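Local coordinates for conjugal transfer protein TRWB (Escherichia coli, PDB 1E9R) that probably couples DNA to the secretion machinery in bacterial conjugation, as a hexameric P-loop NTPase resembling ring helicases and F1-ATPase, at residues Ser336-Thr348 against Ile397-Gly411. Numbering follows the deposited sequence.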
ATOM      1  N   SER B 336       3.304  23.181  -9.515  1.00 26.13           N
ATOM      2  CA  SER B 336       4.077  24.410  -9.399  1.00 25.48           C
ATOM      3  C   SER B 336       4.187  25.152 -10.728  1.00 25.51           C
ATOM      4  O   SER B 336       4.639  26.294 -10.772  1.00 22.58           O
ATOM      5  CB  SER B 336       5.455  24.105  -8.824  1.00 26.17           C
ATOM      6  OG  SER B 336       5.311  23.625  -7.498  1.00 29.99           O
ATOM      7  N   PHE B 337       3.778  24.492 -11.806  1.00 26.11           N
ATOM      8  CA  PHE B 337       3.754  25.117 -13.118  1.00 27.80           C
ATOM      9  C   PHE B 337       2.280  25.512 -13.301  1.00 30.60           C
ATOM     10  O   PHE B 337       1.388  24.667 -13.182  1.00 30.83           O
ATOM     11  CB  PHE B 337       4.142  24.131 -14.209  1.00 27.43           C
ATOM     12  CG  PHE B 337       5.555  23.641 -14.121  1.00 27.95           C
ATOM     13  CD1 PHE B 337       5.939  22.757 -13.123  1.00 26.50           C
ATOM     14  CD2 PHE B 337       6.496  24.028 -15.072  1.00 25.75           C
ATOM     15  CE1 PHE B 337       7.230  22.265 -13.081  1.00 26.06           C
ATOM     16  CE2 PHE B 337       7.786  23.536 -15.032  1.00 27.50           C
ATOM     17  CZ  PHE B 337       8.151  22.655 -14.038  1.00 27.24           C
ATOM     18  N   ARG B 338       2.026  26.787 -13.585  1.00 31.15           N
ATOM     19  CA  ARG B 338       0.664  27.279 -13.750  1.00 30.42           C
ATOM     20  C   ARG B 338       0.095  27.214 -15.177  1.00 29.39           C
ATOM     21  O   ARG B 338      -1.125  27.234 -15.357  1.00 31.59           O
ATOM     22  CB  ARG B 338       0.573  28.705 -13.198  1.00 29.98           C
ATOM     23  CG  ARG B 338       0.896  28.799 -11.711  1.00 32.69           C
ATOM     24  CD  ARG B 338      -0.092  27.969 -10.902  1.00 33.26           C
ATOM     25  NE  ARG B 338      -1.464  28.369 -11.212  1.00 34.31           N
ATOM     26  CZ  ARG B 338      -2.012  29.527 -10.852  1.00 33.91           C
ATOM     27  NH1 ARG B 338      -1.315  30.415 -10.153  1.00 31.29           N
ATOM     28  NH2 ARG B 338      -3.255  29.808 -11.214  1.00 34.28           N
ATOM     29  N   SER B 339       0.955  27.147 -16.187  1.00 27.82           N
ATOM     30  CA  SER B 339       0.477  27.047 -17.564  1.00 28.33           C
ATOM     31  C   SER B 339       0.806  25.646 -18.061  1.00 27.20           C
ATOM     32  O   SER B 339       1.859  25.092 -17.732  1.00 28.17           O
ATOM     33  CB  SER B 339       1.135  28.097 -18.470  1.00 28.90           C
ATOM     34  OG  SER B 339       0.618  29.399 -18.235  1.00 27.83           O
ATOM     35  N   LEU B 340      -0.088  25.078 -18.859  1.00 28.95           N
ATOM     36  CA  LEU B 340       0.088  23.718 -19.360  1.00 29.76           C
ATOM     37  C   LEU B 340      -0.112  23.550 -20.869  1.00 31.32           C
ATOM     38  O   LEU B 340      -0.909  24.256 -21.487  1.00 31.56           O
ATOM     39  CB  LEU B 340      -0.892  22.792 -18.629  1.00 31.17           C
ATOM     40  CG  LEU B 340      -1.185  21.399 -19.202  1.00 31.37           C
ATOM     41  CD1 LEU B 340      -0.008  20.476 -18.960  1.00 30.11           C
ATOM     42  CD2 LEU B 340      -2.433  20.834 -18.549  1.00 30.93           C
ATOM     43  N   VAL B 341       0.629  22.613 -21.451  1.00 30.03           N
ATOM     44  CA  VAL B 341       0.491  22.286 -22.861  1.00 29.17           C
ATOM     45  C   VAL B 341       0.399  20.766 -22.924  1.00 30.47           C
ATOM     46  O   VAL B 341       1.237  20.059 -22.358  1.00 32.33           O
ATOM     47  CB  VAL B 341       1.696  22.740 -23.712  1.00 29.51           C
ATOM     48  CG1 VAL B 341       1.464  22.349 -25.164  1.00 28.38           C
ATOM     49  CG2 VAL B 341       1.880  24.248 -23.611  1.00 28.04           C
ATOM     50  N   VAL B 342      -0.637  20.271 -23.593  1.00 29.65           N
ATOM     51  CA  VAL B 342      -0.860  18.843 -23.741  1.00 29.20           C
ATOM     52  C   VAL B 342      -0.654  18.448 -25.198  1.00 30.85           C
ATOM     53  O   VAL B 342      -1.411  18.874 -26.060  1.00 32.04           O
ATOM     54  CB  VAL B 342      -2.298  18.467 -23.313  1.00 29.57           C
ATOM     55  CG1 VAL B 342      -2.578  17.011 -23.624  1.00 29.40           C
ATOM     56  CG2 VAL B 342      -2.487  18.739 -21.826  1.00 25.18           C
ATOM     57  N   LEU B 343       0.381  17.653 -25.473  1.00 33.75           N
ATOM     58  CA  LEU B 343       0.670  17.195 -26.835  1.00 35.40           C
ATOM     59  C   LEU B 343       0.112  15.795 -27.023  1.00 36.66           C
ATOM     60  O   LEU B 343       0.331  15.145 -28.054  1.00 35.97           O
ATOM     61  CB  LEU B 343       2.175  17.181 -27.090  1.00 37.36           C
ATOM     62  CG  LEU B 343       2.802  18.521 -27.459  1.00 40.16           C
ATOM     63  CD1 LEU B 343       2.365  19.579 -26.485  1.00 43.63           C
ATOM     64  CD2 LEU B 343       4.307  18.400 -27.447  1.00 40.16           C
ATOM     65  N   GLY B 344      -0.603  15.329 -26.004  1.00 38.19           N
ATOM     66  CA  GLY B 344      -1.218  14.015 -26.059  1.00 42.43           C
ATOM     67  C   GLY B 344      -0.339  12.792 -25.853  1.00 44.65           C
ATOM     68  O   GLY B 344       0.766  12.689 -26.405  1.00 45.33           O
ATOM     69  N   GLY B 345      -0.857  11.860 -25.050  1.00 45.62           N
ATOM     70  CA  GLY B 345      -0.149  10.617 -24.776  1.00 44.67           C
ATOM     71  C   GLY B 345      -0.272   9.601 -25.917  1.00 43.81           C
ATOM     72  O   GLY B 345      -0.764   9.912 -27.015  1.00 44.74           O
ATOM     73  N   SER B 346       0.187   8.380 -25.653  1.00 40.94           N
ATOM     74  CA  SER B 346       0.139   7.312 -26.636  1.00 38.17           C
ATOM     75  C   SER B 346      -1.141   6.541 -26.361  1.00 36.81           C
ATOM     76  O   SER B 346      -1.637   6.558 -25.236  1.00 36.58           O
ATOM     77  CB  SER B 346       1.369   6.414 -26.466  1.00 36.51           C
ATOM     78  OG  SER B 346       1.406   5.382 -27.433  1.00 40.06           O
ATOM     79  N   ARG B 347      -1.699   5.881 -27.370  1.00 36.81           N
ATOM     80  CA  ARG B 347      -2.923   5.127 -27.125  1.00 39.06           C
ATOM     81  C   ARG B 347      -2.667   3.896 -26.278  1.00 36.61           C
ATOM     82  O   ARG B 347      -3.604   3.222 -25.876  1.00 38.64           O
ATOM     83  CB  ARG B 347      -3.636   4.716 -28.429  1.00 41.31           C
ATOM     84  CG  ARG B 347      -2.763   4.232 -29.574  1.00 45.47           C
ATOM     85  CD  ARG B 347      -3.547   3.312 -30.535  1.00 49.93           C
ATOM     86  NE  ARG B 347      -4.843   3.831 -30.996  1.00 53.34           N
ATOM     87  CZ  ARG B 347      -5.026   4.772 -31.928  1.00 54.81           C
ATOM     88  NH1 ARG B 347      -4.000   5.348 -32.541  1.00 53.55           N
ATOM     89  NH2 ARG B 347      -6.257   5.130 -32.262  1.00 54.40           N
ATOM     90  N   THR B 348      -1.395   3.605 -26.011  1.00 35.74           N
ATOM     91  CA  THR B 348      -1.023   2.452 -25.194  1.00 33.39           C
ATOM     92  C   THR B 348      -1.004   2.871 -23.732  1.00 34.55           C
ATOM     93  O   THR B 348      -0.767   2.052 -22.844  1.00 33.33           O
ATOM     94  CB  THR B 348       0.384   1.935 -25.549  1.00 32.54           C
ATOM     95  OG1 THR B 348       1.325   3.021 -25.515  1.00 30.68           O
ATOM     96  CG2 THR B 348       0.380   1.289 -26.924  1.00 31.87           C
ATOM     97  N   ILE B 397      -7.368  12.700 -27.282  1.00 38.35           N
ATOM     98  CA  ILE B 397      -5.955  12.914 -26.982  1.00 38.77           C
ATOM     99  C   ILE B 397      -5.112  11.760 -27.542  1.00 39.62           C
ATOM    100  O   ILE B 397      -3.978  11.962 -28.000  1.00 35.82           O
ATOM    101  CB  ILE B 397      -5.740  13.050 -25.448  1.00 39.60           C
ATOM    102  CG1 ILE B 397      -6.415  14.337 -24.954  1.00 38.99           C
ATOM    103  CG2 ILE B 397      -4.259  13.064 -25.120  1.00 35.46           C
ATOM    104  CD1 ILE B 397      -6.283  14.589 -23.472  1.00 39.47           C
ATOM    105  N   ALA B 398      -5.691  10.560 -27.522  1.00 40.10           N
ATOM    106  CA  ALA B 398      -5.034   9.363 -28.026  1.00 41.80           C
ATOM    107  C   ALA B 398      -4.945   9.380 -29.549  1.00 43.66           C
ATOM    108  O   ALA B 398      -4.099   8.706 -30.139  1.00 46.46           O
ATOM    109  CB  ALA B 398      -5.791   8.131 -27.562  1.00 38.95           C
ATOM    110  N   ASN B 399      -5.822  10.151 -30.185  1.00 45.79           N
ATOM    111  CA  ASN B 399      -5.835  10.252 -31.638  1.00 46.21           C
ATOM    112  C   ASN B 399      -5.271  11.572 -32.140  1.00 46.27           C
ATOM    113  O   ASN B 399      -5.284  11.840 -33.338  1.00 47.59           O
ATOM    114  CB  ASN B 399      -7.256  10.067 -32.149  1.00 48.35           C
ATOM    115  CG  ASN B 399      -7.737   8.654 -31.980  1.00 50.38           C
ATOM    116  OD1 ASN B 399      -7.295   7.755 -32.692  1.00 53.47           O
ATOM    117  ND2 ASN B 399      -8.630   8.438 -31.022  1.00 54.00           N
ATOM    118  N   LEU B 400      -4.777  12.395 -31.222  1.00 45.31           N
ATOM    119  CA  LEU B 400      -4.205  13.680 -31.584  1.00 45.61           C
ATOM    120  C   LEU B 400      -3.087  13.480 -32.587  1.00 48.57           C
ATOM    121  O   LEU B 400      -2.168  12.693 -32.340  1.00 50.85           O
ATOM    122  CB  LEU B 400      -3.614  14.363 -30.358  1.00 44.19           C
ATOM    123  CG  LEU B 400      -4.210  15.681 -29.883  1.00 44.52           C
ATOM    124  CD1 LEU B 400      -3.180  16.374 -29.027  1.00 43.18           C
ATOM    125  CD2 LEU B 400      -4.560  16.567 -31.051  1.00 43.36           C
ATOM    126  N   PRO B 401      -3.153  14.163 -33.748  1.00 49.57           N
ATOM    127  CA  PRO B 401      -2.065  13.983 -34.720  1.00 48.51           C
ATOM    128  C   PRO B 401      -0.828  14.636 -34.113  1.00 49.80           C
ATOM    129  O   PRO B 401      -0.947  15.525 -33.265  1.00 49.78           O
ATOM    130  CB  PRO B 401      -2.580  14.708 -35.962  1.00 49.14           C
ATOM    131  CG  PRO B 401      -3.480  15.771 -35.396  1.00 49.94           C
ATOM    132  CD  PRO B 401      -4.211  15.038 -34.287  1.00 49.57           C
ATOM    133  N   ASP B 402       0.356  14.196 -34.512  1.00 51.12           N
ATOM    134  CA  ASP B 402       1.556  14.783 -33.934  1.00 52.28           C
ATOM    135  C   ASP B 402       1.724  16.238 -34.351  1.00 51.24           C
ATOM    136  O   ASP B 402       1.178  16.671 -35.362  1.00 51.31           O
ATOM    137  CB  ASP B 402       2.784  13.936 -34.291  1.00 56.21           C
ATOM    138  CG  ASP B 402       2.953  12.734 -33.351  1.00 59.74           C
ATOM    139  OD1 ASP B 402       1.934  12.080 -33.019  1.00 61.35           O
ATOM    140  OD2 ASP B 402       4.101  12.437 -32.944  1.00 61.51           O
ATOM    141  N   LEU B 403       2.468  16.994 -33.552  1.00 50.20           N
ATOM    142  CA  LEU B 403       2.686  18.409 -33.810  1.00 49.03           C
ATOM    143  C   LEU B 403       1.390  19.181 -33.636  1.00 48.51           C
ATOM    144  O   LEU B 403       1.135  20.165 -34.318  1.00 47.77           O
ATOM    145  CB  LEU B 403       3.245  18.625 -35.210  1.00 48.80           C
ATOM    146  CG  LEU B 403       4.701  18.199 -35.370  1.00 51.13           C
ATOM    147  CD1 LEU B 403       5.125  18.426 -36.811  1.00 51.36           C
ATOM    148  CD2 LEU B 403       5.581  18.989 -34.411  1.00 50.28           C
ATOM    149  N   THR B 404       0.561  18.707 -32.722  1.00 46.88           N
ATOM    150  CA  THR B 404      -0.693  19.367 -32.403  1.00 46.15           C
ATOM    151  C   THR B 404      -0.710  19.503 -30.879  1.00 43.60           C
ATOM    152  O   THR B 404      -0.378  18.556 -30.148  1.00 44.58           O
ATOM    153  CB  THR B 404      -1.894  18.549 -32.871  1.00 47.00           C
ATOM    154  OG1 THR B 404      -1.735  18.240 -34.256  1.00 49.19           O
ATOM    155  CG2 THR B 404      -3.178  19.341 -32.677  1.00 45.23           C
ATOM    156  N   ALA B 405      -1.085  20.683 -30.399  1.00 41.58           N
ATOM    157  CA  ALA B 405      -1.099  20.923 -28.966  1.00 39.79           C
ATOM    158  C   ALA B 405      -2.300  21.679 -28.440  1.00 38.58           C
ATOM    159  O   ALA B 405      -2.915  22.480 -29.137  1.00 36.50           O
ATOM    160  CB  ALA B 405       0.169  21.666 -28.563  1.00 37.89           C
ATOM    161  N   TYR B 406      -2.620  21.399 -27.184  1.00 36.87           N
ATOM    162  CA  TYR B 406      -3.694  22.080 -26.496  1.00 34.85           C
ATOM    163  C   TYR B 406      -2.986  23.045 -25.560  1.00 33.41           C
ATOM    164  O   TYR B 406      -2.264  22.625 -24.668  1.00 33.18           O
ATOM    165  CB  TYR B 406      -4.540  21.099 -25.698  1.00 35.77           C
ATOM    166  CG  TYR B 406      -5.550  20.365 -26.538  1.00 37.53           C
ATOM    167  CD1 TYR B 406      -6.711  21.005 -26.970  1.00 38.89           C
ATOM    168  CD2 TYR B 406      -5.354  19.036 -26.909  1.00 37.57           C
ATOM    169  CE1 TYR B 406      -7.655  20.342 -27.750  1.00 38.70           C
ATOM    170  CE2 TYR B 406      -6.299  18.362 -27.693  1.00 37.24           C
ATOM    171  CZ  TYR B 406      -7.444  19.027 -28.107  1.00 38.88           C
ATOM    172  OH  TYR B 406      -8.379  18.386 -28.879  1.00 42.02           O
ATOM    173  N   VAL B 407      -3.175  24.340 -25.785  1.00 33.03           N
ATOM    174  CA  VAL B 407      -2.540  25.359 -24.967  1.00 32.51           C
ATOM    175  C   VAL B 407      -3.488  25.905 -23.906  1.00 34.75           C
ATOM    176  O   VAL B 407      -4.550  26.445 -24.236  1.00 36.29           O
ATOM    177  CB  VAL B 407      -2.034  26.531 -25.843  1.00 33.31           C
ATOM    178  CG1 VAL B 407      -1.304  27.560 -24.985  1.00 31.10           C
ATOM    179  CG2 VAL B 407      -1.118  25.990 -26.933  1.00 32.72           C
ATOM    180  N   GLY B 408      -3.097  25.760 -22.639  1.00 32.34           N
ATOM    181  CA  GLY B 408      -3.904  26.244 -21.531  1.00 31.59           C
ATOM    182  C   GLY B 408      -3.100  27.119 -20.588  1.00 31.98           C
ATOM    183  O   GLY B 408      -2.492  26.631 -19.644  1.00 31.71           O
ATOM    184  N   PHE B 409      -3.097  28.419 -20.846  1.00 32.90           N
ATOM    185  CA  PHE B 409      -2.363  29.362 -20.016  1.00 32.42           C
ATOM    186  C   PHE B 409      -3.004  29.493 -18.648  1.00 33.30           C
ATOM    187  O   PHE B 409      -4.183  29.194 -18.481  1.00 34.02           O
ATOM    188  CB  PHE B 409      -2.302  30.726 -20.699  1.00 30.88           C
ATOM    189  CG  PHE B 409      -1.443  30.744 -21.932  1.00 33.48           C
ATOM    190  CD1 PHE B 409      -0.080  30.455 -21.852  1.00 34.54           C
ATOM    191  CD2 PHE B 409      -1.984  31.050 -23.174  1.00 33.48           C
ATOM    192  CE1 PHE B 409       0.735  30.474 -23.002  1.00 34.85           C
ATOM    193  CE2 PHE B 409      -1.180  31.072 -24.330  1.00 34.98           C
ATOM    194  CZ  PHE B 409       0.179  30.784 -24.241  1.00 34.40           C
ATOM    195  N   ALA B 410      -2.215  29.946 -17.678  1.00 32.50           N
ATOM    196  CA  ALA B 410      -2.677  30.114 -16.304  1.00 32.71           C
ATOM    197  C   ALA B 410      -3.828  31.101 -16.221  1.00 33.95           C
ATOM    198  O   ALA B 410      -4.024  31.916 -17.128  1.00 31.99           O
ATOM    199  CB  ALA B 410      -1.525  30.586 -15.430  1.00 31.98           C
ATOM    200  N   GLY B 411      -4.585  31.024 -15.131  1.00 35.00           N
ATOM    201  CA  GLY B 411      -5.700  31.932 -14.951  1.00 37.21           C
ATOM    202  C   GLY B 411      -6.951  31.586 -15.742  1.00 38.20           C
ATOM    203  O   GLY B 411      -7.152  30.444 -16.166  1.00 38.16           O
TER
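With chi1 at -74°, S339 sets OG beside its own backbone N and facing the backbone of F409 and A410. There OG accepts a bent hydrogen bond from A410 N at 2.9 Å, and it lies in the plane of the F409 ring, at the edge. V341 CG1, anti to the backbone N (chi1 180°), rests on A405 CB at 3.7 Å. L343 CD1 meets the same methyl. Strands 339-342 and 404-408 run antiparallel, and L340 pairs with G408 and V342 with Y406 through two backbone hydrogen bonds each. L340 N to G408 O, 3.0 Å, is almost straight at hydrogen. In the mixed sheet of this P-loop NTPase fold, 339-342 runs parallel to 56-59, and 404-408 is the first strand to run against it, with 415-419 on its other side. With an alanine at S339, A410 N would probably lose its acceptor and the chain after strand 404-408 would be less firmly tied. Past the strands, I397 CG2 sits 3.3 Å from G344 CA, where a side chain on G344 would clash with I397 O. R347 NH2 reaches N399 OD1 in a weak bond, its guanidinium turned 69° from the amide. N399 ND2 is held by A395 O.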